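Long-range contacts in dockerin type 1 (Clostridium thermocellum, PDB 4DH2), which is the calcium-binding dockerin domain of a larger, probably glycoside-hydrolysing protein and docks it onto a type I cohesin of the cellulosome: residues 8-13 with 41-46; 14-19 with 61-66; 19-24 with 55-60. All coordinates share one frame; numbering follows the deposited sequence.

Contact 1: residues 8-13 with 41-46; sequences GDVNAD and MWVGDV. With CA (calcium ion), chain H; CA (calcium ion), chain I.
Val43 meets the backbone of Gly8 and the side chain of Val10. It has the largest buried surface of the contact, and Gly8 and Val10 follow. The polar link is a backbone hydrogen bond. Gly8 N donates to Val43 O at 2.8 Å, with an N-H...O angle of 143°. The CA atoms of Gly8 and Val43 are 5.1 Å apart.

Gly8 has a positive phi of 95°. A CB there would press against the carbonyl oxygen of the preceding residue. CG1 of Val46 packs on Gly8 CA, at 3.9 Å.

The two valines add an apolar touch. CG1 of Val10 lies 3.9 Å from CG2 of Val43, and the two side chains cross obliquely. CG1 of Val10 stands anti to its own carbonyl carbon (chi1 -57°) and also reaches the CA of Gly44. The other branch of Val43, CG1, lies 3.8 Å from Asp9 O.

Segment 8-13 holds the first ligands of one dockerin calcium loop, and segment 41-46 ends helix 40-44 and enters the other at Asp45. The contact joins these two places. Asp9 OD1 binds one calcium at 2.4 Å, together with Asn11, Asp13, Val15, Asp20 and a water. Asp45 OD1 binds the other, with Asn47, Asp49, Val51 and Asp56. Asp9 OD1 also accepts from Asp13 N, on its syn lone pair. Asp9 OD2 has its partner in Gly14. At Asp9 and at Asp45, CB leaves the backbone away from the other segment.

Helix 40-44 ends here, just before Asp45. Val10 also packs on Asp20 and Leu23 of helix 18-28, and Val46 on Tyr59 and Leu60 of helix 54-64.

Contact 2: residues 14-19 with 61-66; sequences GVVNIS and KRYLLH. With CA (calcium ion), chain H; SO4 (sulfate ion), chain K.
Val16 overlaps one corner of the Tyr63 ring. Its CG1 lies 3.7 Å from Tyr63 CE2 and slightly farther from CD2, and it approaches the ring obliquely. With CG1 anti to the backbone N (chi1 179°), this methyl is the branch that meets the ring. Tyr63 also stacks on Phe71.

Leu64 carries the rest of the contact with its two methyls. CD2 sits 3.7 Å from Asn17 CA and also touches Val16 O. CD1 packs beside the carbonyl of Asn17 and lies 4.1 Å from Ile18 CA.

Segment 14-19 is the second half of a dockerin calcium loop, of the EF-hand kind, and the start of its helix. Val15 O binds the calcium at 2.3 Å. Asn17 is the N-cap of helix 18-28. Its OD1 accepts from Ser19 N at 3.0 Å, with the donor 42° above the carbonyl plane. The same OD1 accepts from the calcium-bound water.

Helix 54-64 ends in a Schellman motif at His66, where His66 N bonds to Tyr63 O. The cohesin chain binds at this end. His66 ND1 is hydrogen-bonded to Glu88 of the cohesin chain, and Lys61 NZ forms a salt bridge with Asp79 of that chain.

Contact 3: residues 19-24 with 55-60; sequences SDYVLM and IDCNYL. With CA (calcium ion), chain H; CA (calcium ion), chain I; SO4 (sulfate ion), chain J; SO4 (sulfate ion), chain K.
Met24 and Tyr21 face Cys57 and Leu60 across the two long helices of the dockerin domain. Each helix takes in the end of an EF-hand-like calcium loop, with the last ligand (Asp20 or Asp56) in its first turn. The short segments run nearly antiparallel, at 162°, axes 9.8 Å apart.

Apolar contacts make up most of the interface. Met24 CE lies 3.7 Å from Asp56 CB and also touches Leu60 CD1. The methionine chain turns twice (chi2 73°, chi3 84°), and chi3 sets the place of CE. Leu60 CD2 lies against the backbone of helix 18-28, 3.7 Å from Tyr21 CA. Tyr21 CD1 lies 3.9 Å from Leu60 CB, and the side chains run alongside in opposite senses. Leu92 of the cohesin chain packs on Tyr21.

Sulfur contacts come next. Cys57 SG is 3.6 Å from Met24 CG. It is also 4.7 Å from the centroid of the Tyr21 ring, an oblique sulfur-aromatic contact.

Metal bonds come from two aspartates. Asp20 and Asp56 each grip a calcium with both carboxylate oxygens. Asn17 N is hydrogen-bonded to Asp20 OD2, and Asn53 N to Asp56 OD2.

At the ring edge, in its plane, Tyr21 CE1 comes within 3.5 Å of Cys57 O.

Overall arrangement
All three contacts lie within the dockerin type I domain. Contact 3 joins helix 18-28 to helix 54-64, and contact 2 joins the loop and N-cap before the first to the end of the second. They share Ser19, and their centres are about 8 Å apart. Contact 3 lies between the segments of contact 2 along the chain. Contact 1 links the first calcium loop to helix 40-44, and its segments alternate with those of the other two. Its centre is about 9 Å from that of contact 3 and 11 Å from that of contact 2. Together they connect the two calcium loops and their helices within one compact domain, and contacts 2 and 3 also meet the cohesin chain.

Contact 1: residues 8-13 with 41-46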
loop_
_atom_site.group_PDB
_atom_site.type_symbol
_atom_site.label_atom_id
_atom_site.label_comp_id
_atom_site.label_asym_id
_atom_site.label_seq_id
_atom_site.Cartn_x
_atom_site.Cartn_y
_atom_site.Cartn_z
ATOM N N GLY B 8 -11.053 -7.930 13.236
ATOM C CA GLY B 8 -10.297 -6.854 12.620
ATOM C C GLY B 8 -11.221 -5.826 12.012
ATOM O O GLY B 8 -10.785 -4.733 11.687
ATOM N N ASP B 9 -12.518 -6.163 11.873
ATOM C CA ASP B 9 -13.447 -5.269 11.194
ATOM C C ASP B 9 -14.143 -4.381 12.216
ATOM O O ASP B 9 -15.287 -4.624 12.638
ATOM C CB ASP B 9 -14.475 -6.073 10.372
ATOM C CG ASP B 9 -15.498 -5.192 9.710
ATOM O OD1 ASP B 9 -15.253 -3.985 9.561
ATOM O OD2 ASP B 9 -16.595 -5.700 9.351
ATOM N N VAL B 10 -13.422 -3.358 12.655
ATOM C CA VAL B 10 -13.863 -2.579 13.785
ATOM C C VAL B 10 -14.932 -1.538 13.460
ATOM O O VAL B 10 -15.498 -0.978 14.375
ATOM C CB VAL B 10 -12.671 -1.908 14.526
ATOM C CG1 VAL B 10 -11.664 -2.976 14.971
ATOM C CG2 VAL B 10 -12.020 -0.842 13.677
ATOM N N ASN B 11 -15.230 -1.293 12.179
ATOM C CA ASN B 11 -16.376 -0.442 11.839
ATOM C C ASN B 11 -17.541 -1.246 11.263
ATOM O O ASN B 11 -18.513 -0.669 10.804
ATOM C CB ASN B 11 -16.005 0.695 10.879
ATOM C CG ASN B 11 -15.373 0.225 9.579
ATOM O OD1 ASN B 11 -15.311 -0.968 9.252
ATOM N ND2 ASN B 11 -14.881 1.193 8.818
ATOM N N ALA B 12 -17.416 -2.569 11.305
ATOM C CA ALA B 12 -18.499 -3.482 10.930
ATOM C C ALA B 12 -19.021 -3.191 9.523
ATOM O O ALA B 12 -20.236 -3.140 9.296
ATOM C CB ALA B 12 -19.652 -3.413 11.984
ATOM N N ASP B 13 -18.120 -3.012 8.565
ATOM C CA ASP B 13 -18.568 -2.753 7.201
ATOM C C ASP B 13 -18.300 -3.980 6.337
ATOM O O ASP B 13 -18.452 -3.935 5.126
ATOM C CB ASP B 13 -17.962 -1.469 6.618
ATOM C CG ASP B 13 -16.473 -1.586 6.330
ATOM O OD1 ASP B 13 -15.859 -2.608 6.698
ATOM O OD2 ASP B 13 -15.917 -0.643 5.727
ATOM N N MET B 41 -13.940 -6.190 21.949
ATOM C CA MET B 41 -12.965 -7.228 22.170
ATOM C C MET B 41 -13.024 -8.264 21.044
ATOM O O MET B 41 -11.997 -8.759 20.587
ATOM C CB MET B 41 -13.185 -7.862 23.538
ATOM C CG MET B 41 -12.020 -8.706 23.999
ATOM S SD MET B 41 -10.460 -7.824 24.335
ATOM C CE MET B 41 -10.926 -6.891 25.803
ATOM N N TRP B 42 -14.215 -8.594 20.565
ATOM C CA TRP B 42 -14.285 -9.593 19.510
ATOM C C TRP B 42 -13.615 -9.070 18.229
ATOM O O TRP B 42 -12.753 -9.734 17.644
ATOM C CB TRP B 42 -15.722 -10.019 19.218
ATOM C CG TRP B 42 -15.716 -10.970 18.097
ATOM C CD1 TRP B 42 -16.114 -10.729 16.825
ATOM C CD2 TRP B 42 -15.216 -12.316 18.121
ATOM N NE1 TRP B 42 -15.916 -11.845 16.049
ATOM C CE2 TRP B 42 -15.366 -12.835 16.821
ATOM C CE3 TRP B 42 -14.668 -13.133 19.118
ATOM C CZ2 TRP B 42 -14.988 -14.134 16.485
ATOM C CZ3 TRP B 42 -14.292 -14.428 18.785
ATOM C CH2 TRP B 42 -14.457 -14.915 17.477
ATOM N N VAL B 43 -13.948 -7.845 17.847
ATOM C CA VAL B 43 -13.402 -7.289 16.610
ATOM C C VAL B 43 -11.987 -6.749 16.759
ATOM O O VAL B 43 -11.218 -6.762 15.787
ATOM C CB VAL B 43 -14.302 -6.175 16.031
ATOM C CG1 VAL B 43 -15.693 -6.726 15.738
ATOM C CG2 VAL B 43 -14.380 -4.972 16.992
ATOM N N GLY B 44 -11.641 -6.234 17.935
ATOM C CA GLY B 44 -10.370 -5.533 18.089
ATOM C C GLY B 44 -9.226 -6.344 18.623
ATOM O O GLY B 44 -8.074 -5.967 18.409
ATOM N N ASP B 45 -9.513 -7.416 19.373
ATOM C CA ASP B 45 -8.450 -8.265 19.907
ATOM C C ASP B 45 -8.179 -9.349 18.873
ATOM O O ASP B 45 -8.791 -10.424 18.920
ATOM C CB ASP B 45 -8.870 -8.924 21.217
ATOM C CG ASP B 45 -7.889 -9.980 21.684
ATOM O OD1 ASP B 45 -6.704 -9.875 21.354
ATOM O OD2 ASP B 45 -8.306 -10.944 22.382
ATOM N N VAL B 46 -7.283 -9.064 17.937
ATOM C CA VAL B 46 -7.124 -9.941 16.777
ATOM C C VAL B 46 -6.171 -11.103 17.029
ATOM O O VAL B 46 -6.184 -12.077 16.279
ATOM C CB VAL B 46 -6.658 -9.182 15.532
ATOM C CG1 VAL B 46 -7.622 -8.087 15.178
ATOM C CG2 VAL B 46 -5.268 -8.615 15.731
HETATM CA CA CA H . -13.954 -2.491 8.221
HETATM CA CA CA I . -4.867 -8.388 21.516
HETATM O O HOH W 1 -13.479 -0.623 6.760
HETATM O O HOH W 2 -2.820 -7.662 22.266
#

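Contact 2: residues 14-19 with 61-66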
loop_
_atom_site.group_PDB
_atom_site.type_symbol
_atom_site.label_atom_id
_atom_site.label_comp_id
_atom_site.label_asym_id
_atom_site.label_seq_id
_atom_site.Cartn_x
_atom_site.Cartn_y
_atom_site.Cartn_z
ATOM N N GLY B 14 -17.903 -5.086 6.968
ATOM C CA GLY B 14 -17.717 -6.333 6.249
ATOM C C GLY B 14 -16.303 -6.672 5.833
ATOM O O GLY B 14 -16.025 -7.819 5.486
ATOM N N VAL B 15 -15.404 -5.690 5.870
ATOM C CA VAL B 15 -14.065 -5.871 5.326
ATOM C C VAL B 15 -13.035 -5.239 6.271
ATOM O O VAL B 15 -13.383 -4.365 7.056
ATOM C CB VAL B 15 -13.929 -5.211 3.935
ATOM C CG1 VAL B 15 -14.179 -3.732 4.026
ATOM C CG2 VAL B 15 -12.555 -5.486 3.336
ATOM N N VAL B 16 -11.799 -5.728 6.198
ATOM C CA VAL B 16 -10.700 -5.172 6.966
ATOM C C VAL B 16 -9.824 -4.380 6.011
ATOM O O VAL B 16 -9.212 -4.953 5.099
ATOM C CB VAL B 16 -9.904 -6.288 7.633
ATOM C CG1 VAL B 16 -8.743 -5.714 8.406
ATOM C CG2 VAL B 16 -10.840 -7.102 8.547
ATOM N N ASN B 17 -9.768 -3.064 6.200
ATOM C CA ASN B 17 -8.965 -2.223 5.345
ATOM C C ASN B 17 -8.437 -1.031 6.142
ATOM O O ASN B 17 -8.481 -1.029 7.392
ATOM C CB ASN B 17 -9.757 -1.751 4.100
ATOM C CG ASN B 17 -10.978 -0.919 4.442
ATOM O OD1 ASN B 17 -11.086 -0.368 5.537
ATOM N ND2 ASN B 17 -11.942 -0.833 3.495
ATOM N N ILE B 18 -7.902 -0.040 5.439
ATOM C CA ILE B 18 -7.246 1.055 6.121
ATOM C C ILE B 18 -8.164 1.747 7.127
ATOM O O ILE B 18 -7.690 2.264 8.127
ATOM C CB ILE B 18 -6.711 2.135 5.147
ATOM C CG1 ILE B 18 -7.846 2.607 4.227
ATOM C CG2 ILE B 18 -5.528 1.585 4.375
ATOM C CD1 ILE B 18 -7.495 3.745 3.366
ATOM N N SER B 19 -9.471 1.817 6.870
ATOM C CA SER B 19 -10.319 2.488 7.844
ATOM C C SER B 19 -10.262 1.799 9.212
ATOM O O SER B 19 -10.317 2.464 10.261
ATOM C CB SER B 19 -11.768 2.606 7.354
ATOM O OG SER B 19 -11.816 3.465 6.223
ATOM N N LYS B 61 -1.541 -3.956 10.704
ATOM C CA LYS B 61 -0.542 -3.460 9.764
ATOM C C LYS B 61 -0.009 -4.628 8.951
ATOM O O LYS B 61 0.051 -4.545 7.721
ATOM C CB LYS B 61 0.595 -2.751 10.501
ATOM C CG LYS B 61 1.755 -2.289 9.627
ATOM C CD LYS B 61 2.968 -1.770 10.418
ATOM C CE LYS B 61 2.750 -0.346 10.926
ATOM N NZ LYS B 61 4.015 0.415 11.249
ATOM N N ARG B 62 0.376 -5.713 9.625
ATOM C CA ARG B 62 0.883 -6.923 8.939
ATOM C C ARG B 62 -0.110 -7.497 7.930
ATOM O O ARG B 62 0.257 -7.947 6.826
ATOM C CB ARG B 62 1.274 -8.010 9.964
ATOM C CG ARG B 62 2.531 -7.702 10.745
ATOM C CD ARG B 62 2.799 -8.801 11.764
ATOM N NE ARG B 62 3.946 -8.514 12.592
ATOM C CZ ARG B 62 4.272 -9.210 13.681
ATOM N NH1 ARG B 62 3.514 -10.230 14.072
ATOM N NH2 ARG B 62 5.353 -8.883 14.381
ATOM N N TYR B 63 -1.375 -7.507 8.312
ATOM C CA TYR B 63 -2.428 -7.993 7.451
ATOM C C TYR B 63 -2.541 -7.097 6.225
ATOM O O TYR B 63 -2.608 -7.587 5.100
ATOM C CB TYR B 63 -3.730 -8.019 8.243
ATOM C CG TYR B 63 -4.948 -8.461 7.465
ATOM C CD1 TYR B 63 -5.320 -9.798 7.414
ATOM C CD2 TYR B 63 -5.734 -7.541 6.804
ATOM C CE1 TYR B 63 -6.462 -10.197 6.704
ATOM C CE2 TYR B 63 -6.861 -7.926 6.091
ATOM C CZ TYR B 63 -7.217 -9.253 6.045
ATOM O OH TYR B 63 -8.348 -9.623 5.338
ATOM N N LEU B 64 -2.499 -5.782 6.421
ATOM C CA LEU B 64 -2.715 -4.874 5.303
ATOM C C LEU B 64 -1.489 -4.854 4.372
ATOM O O LEU B 64 -1.614 -4.495 3.200
ATOM C CB LEU B 64 -3.061 -3.466 5.778
ATOM C CG LEU B 64 -4.419 -3.355 6.471
ATOM C CD1 LEU B 64 -4.591 -1.931 6.980
ATOM C CD2 LEU B 64 -5.583 -3.761 5.535
ATOM N N LEU B 65 -0.330 -5.221 4.919
ATOM C CA LEU B 65 0.903 -5.334 4.146
ATOM C C LEU B 65 1.025 -6.733 3.507
ATOM O O LEU B 65 2.025 -7.025 2.854
ATOM C CB LEU B 65 2.116 -5.068 5.040
ATOM C CG LEU B 65 2.411 -3.590 5.422
ATOM C CD1 LEU B 65 3.507 -3.490 6.455
ATOM C CD2 LEU B 65 2.759 -2.714 4.203
ATOM N N HIS B 66 0.012 -7.577 3.705
ATOM C CA HIS B 66 -0.009 -8.964 3.216
ATOM C C HIS B 66 1.141 -9.819 3.773
ATOM O O HIS B 66 1.599 -10.784 3.134
ATOM C CB HIS B 66 0.004 -8.975 1.682
ATOM C CG HIS B 66 -1.132 -8.211 1.082
ATOM N ND1 HIS B 66 -1.346 -8.138 -0.275
ATOM C CD2 HIS B 66 -2.116 -7.489 1.659
ATOM C CE1 HIS B 66 -2.415 -7.396 -0.509
ATOM N NE2 HIS B 66 -2.896 -6.983 0.653
HETATM CA CA CA H . -13.954 -2.491 8.221
HETATM S S SO4 K . 6.773 -6.461 12.235
HETATM O O1 SO4 K . 7.563 -5.426 11.572
HETATM O O2 SO4 K . 6.974 -6.354 13.682
HETATM O O3 SO4 K . 5.360 -6.259 11.928
HETATM O O4 SO4 K . 7.178 -7.786 11.754
HETATM O O HOH W 1 -13.479 -0.623 6.760
#

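Contact 3: residues 19-24 with 55-60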
loop_
_atom_site.group_PDB
_atom_site.type_symbol
_atom_site.label_atom_id
_atom_site.label_comp_id
_atom_site.label_asym_id
_atom_site.label_seq_id
_atom_site.Cartn_x
_atom_site.Cartn_y
_atom_site.Cartn_z
ATOM N N SER B 19 -9.471 1.817 6.870
ATOM C CA SER B 19 -10.319 2.488 7.844
ATOM C C SER B 19 -10.262 1.799 9.212
ATOM O O SER B 19 -10.317 2.464 10.261
ATOM C CB SER B 19 -11.768 2.606 7.354
ATOM O OG SER B 19 -11.816 3.465 6.223
ATOM N N ASP B 20 -10.206 0.473 9.225
ATOM C CA ASP B 20 -10.112 -0.242 10.485
ATOM C C ASP B 20 -8.785 0.025 11.172
ATOM O O ASP B 20 -8.700 0.091 12.396
ATOM C CB ASP B 20 -10.271 -1.723 10.242
ATOM C CG ASP B 20 -11.593 -2.030 9.568
ATOM O OD1 ASP B 20 -12.641 -1.900 10.219
ATOM O OD2 ASP B 20 -11.551 -2.332 8.366
ATOM N N TYR B 21 -7.735 0.159 10.377
ATOM C CA TYR B 21 -6.413 0.481 10.919
ATOM C C TYR B 21 -6.380 1.866 11.571
ATOM O O TYR B 21 -5.877 2.047 12.699
ATOM C CB TYR B 21 -5.387 0.427 9.781
ATOM C CG TYR B 21 -3.938 0.580 10.186
ATOM C CD1 TYR B 21 -3.363 -0.262 11.122
ATOM C CD2 TYR B 21 -3.137 1.543 9.585
ATOM C CE1 TYR B 21 -2.048 -0.127 11.482
ATOM C CE2 TYR B 21 -1.805 1.684 9.944
ATOM C CZ TYR B 21 -1.279 0.836 10.896
ATOM O OH TYR B 21 0.038 0.947 11.269
ATOM N N VAL B 22 -6.898 2.860 10.864
ATOM C CA VAL B 22 -6.957 4.214 11.401
ATOM C C VAL B 22 -7.817 4.257 12.659
ATOM O O VAL B 22 -7.418 4.869 13.683
ATOM C CB VAL B 22 -7.527 5.178 10.347
ATOM C CG1 VAL B 22 -7.726 6.544 10.936
ATOM C CG2 VAL B 22 -6.554 5.257 9.128
ATOM N N LEU B 23 -8.971 3.577 12.630
ATOM C CA LEU B 23 -9.831 3.513 13.809
ATOM C C LEU B 23 -9.144 2.832 15.006
ATOM O O LEU B 23 -9.251 3.309 16.155
ATOM C CB LEU B 23 -11.156 2.823 13.491
ATOM C CG LEU B 23 -12.145 3.641 12.647
ATOM C CD1 LEU B 23 -13.286 2.745 12.208
ATOM C CD2 LEU B 23 -12.684 4.852 13.379
ATOM N N MET B 24 -8.445 1.736 14.764
ATOM C CA MET B 24 -7.709 1.062 15.819
ATOM C C MET B 24 -6.687 2.017 16.459
ATOM O O MET B 24 -6.584 2.118 17.690
ATOM C CB MET B 24 -6.985 -0.149 15.240
ATOM C CG MET B 24 -6.033 -0.800 16.201
ATOM S SD MET B 24 -6.878 -1.711 17.491
ATOM C CE MET B 24 -7.099 -3.224 16.541
ATOM N N ILE B 55 -0.263 -4.247 19.952
ATOM C CA ILE B 55 -0.001 -5.525 19.304
ATOM C C ILE B 55 -1.064 -5.839 18.248
ATOM O O ILE B 55 -0.765 -6.335 17.162
ATOM C CB ILE B 55 0.054 -6.652 20.332
ATOM C CG1 ILE B 55 1.247 -6.423 21.264
ATOM C CG2 ILE B 55 0.149 -8.013 19.621
ATOM C CD1 ILE B 55 1.232 -7.310 22.515
ATOM N N ASP B 56 -2.313 -5.539 18.576
ATOM C CA ASP B 56 -3.399 -5.719 17.634
ATOM C C ASP B 56 -3.265 -4.784 16.460
ATOM O O ASP B 56 -3.473 -5.189 15.313
ATOM C CB ASP B 56 -4.726 -5.477 18.327
ATOM C CG ASP B 56 -4.930 -6.441 19.449
ATOM O OD1 ASP B 56 -5.107 -7.626 19.152
ATOM O OD2 ASP B 56 -4.836 -6.034 20.622
ATOM N N CYS B 57 -2.895 -3.537 16.745
ATOM C CA CYS B 57 -2.657 -2.577 15.666
ATOM C C CYS B 57 -1.572 -3.088 14.726
ATOM O O CYS B 57 -1.690 -3.001 13.504
ATOM C CB CYS B 57 -2.221 -1.243 16.237
ATOM S SG CYS B 57 -2.679 0.127 15.178
ATOM N N ASN B 58 -0.492 -3.613 15.301
ATOM C CA ASN B 58 0.582 -4.167 14.478
ATOM C C ASN B 58 0.133 -5.355 13.642
ATOM O O ASN B 58 0.579 -5.529 12.500
ATOM C CB ASN B 58 1.764 -4.564 15.346
ATOM C CG ASN B 58 3.006 -4.814 14.519
ATOM O OD1 ASN B 58 3.570 -3.886 13.947
ATOM N ND2 ASN B 58 3.405 -6.062 14.416
ATOM N N TYR B 59 -0.766 -6.186 14.176
ATOM C CA TYR B 59 -1.287 -7.296 13.396
ATOM C C TYR B 59 -2.093 -6.758 12.247
ATOM O O TYR B 59 -2.034 -7.299 11.144
ATOM C CB TYR B 59 -2.151 -8.263 14.212
ATOM C CG TYR B 59 -1.359 -9.364 14.841
ATOM C CD1 TYR B 59 -1.031 -9.324 16.184
ATOM C CD2 TYR B 59 -0.912 -10.434 14.088
ATOM C CE1 TYR B 59 -0.280 -10.328 16.772
ATOM C CE2 TYR B 59 -0.161 -11.441 14.655
ATOM C CZ TYR B 59 0.142 -11.394 15.994
ATOM O OH TYR B 59 0.889 -12.403 16.545
ATOM N N LEU B 60 -2.861 -5.702 12.484
ATOM C CA LEU B 60 -3.601 -5.097 11.376
ATOM C C LEU B 60 -2.641 -4.598 10.290
ATOM O O LEU B 60 -2.902 -4.799 9.096
ATOM C CB LEU B 60 -4.492 -3.935 11.811
ATOM C CG LEU B 60 -5.953 -4.246 12.053
ATOM C CD1 LEU B 60 -6.069 -5.118 13.286
ATOM C CD2 LEU B 60 -6.726 -2.957 12.228
HETATM CA CA CA H . -13.954 -2.491 8.221
HETATM CA CA CA I . -4.867 -8.388 21.516
HETATM S S SO4 J . 1.383 -12.390 20.096
HETATM O O1 SO4 J . 2.180 -11.691 19.093
HETATM O O2 SO4 J . 1.167 -11.459 21.203
HETATM O O3 SO4 J . 0.125 -12.851 19.520
HETATM O O4 SO4 J . 2.100 -13.576 20.571
HETATM S S SO4 K . 6.773 -6.461 12.235
HETATM O O1 SO4 K . 7.563 -5.426 11.572
HETATM O O2 SO4 K . 6.974 -6.354 13.682
HETATM O O3 SO4 K . 5.360 -6.259 11.928
HETATM O O4 SO4 K . 7.178 -7.786 11.754
HETATM O O HOH W 1 -13.479 -0.623 6.760
HETATM O O HOH W 2 -2.820 -7.662 22.266
#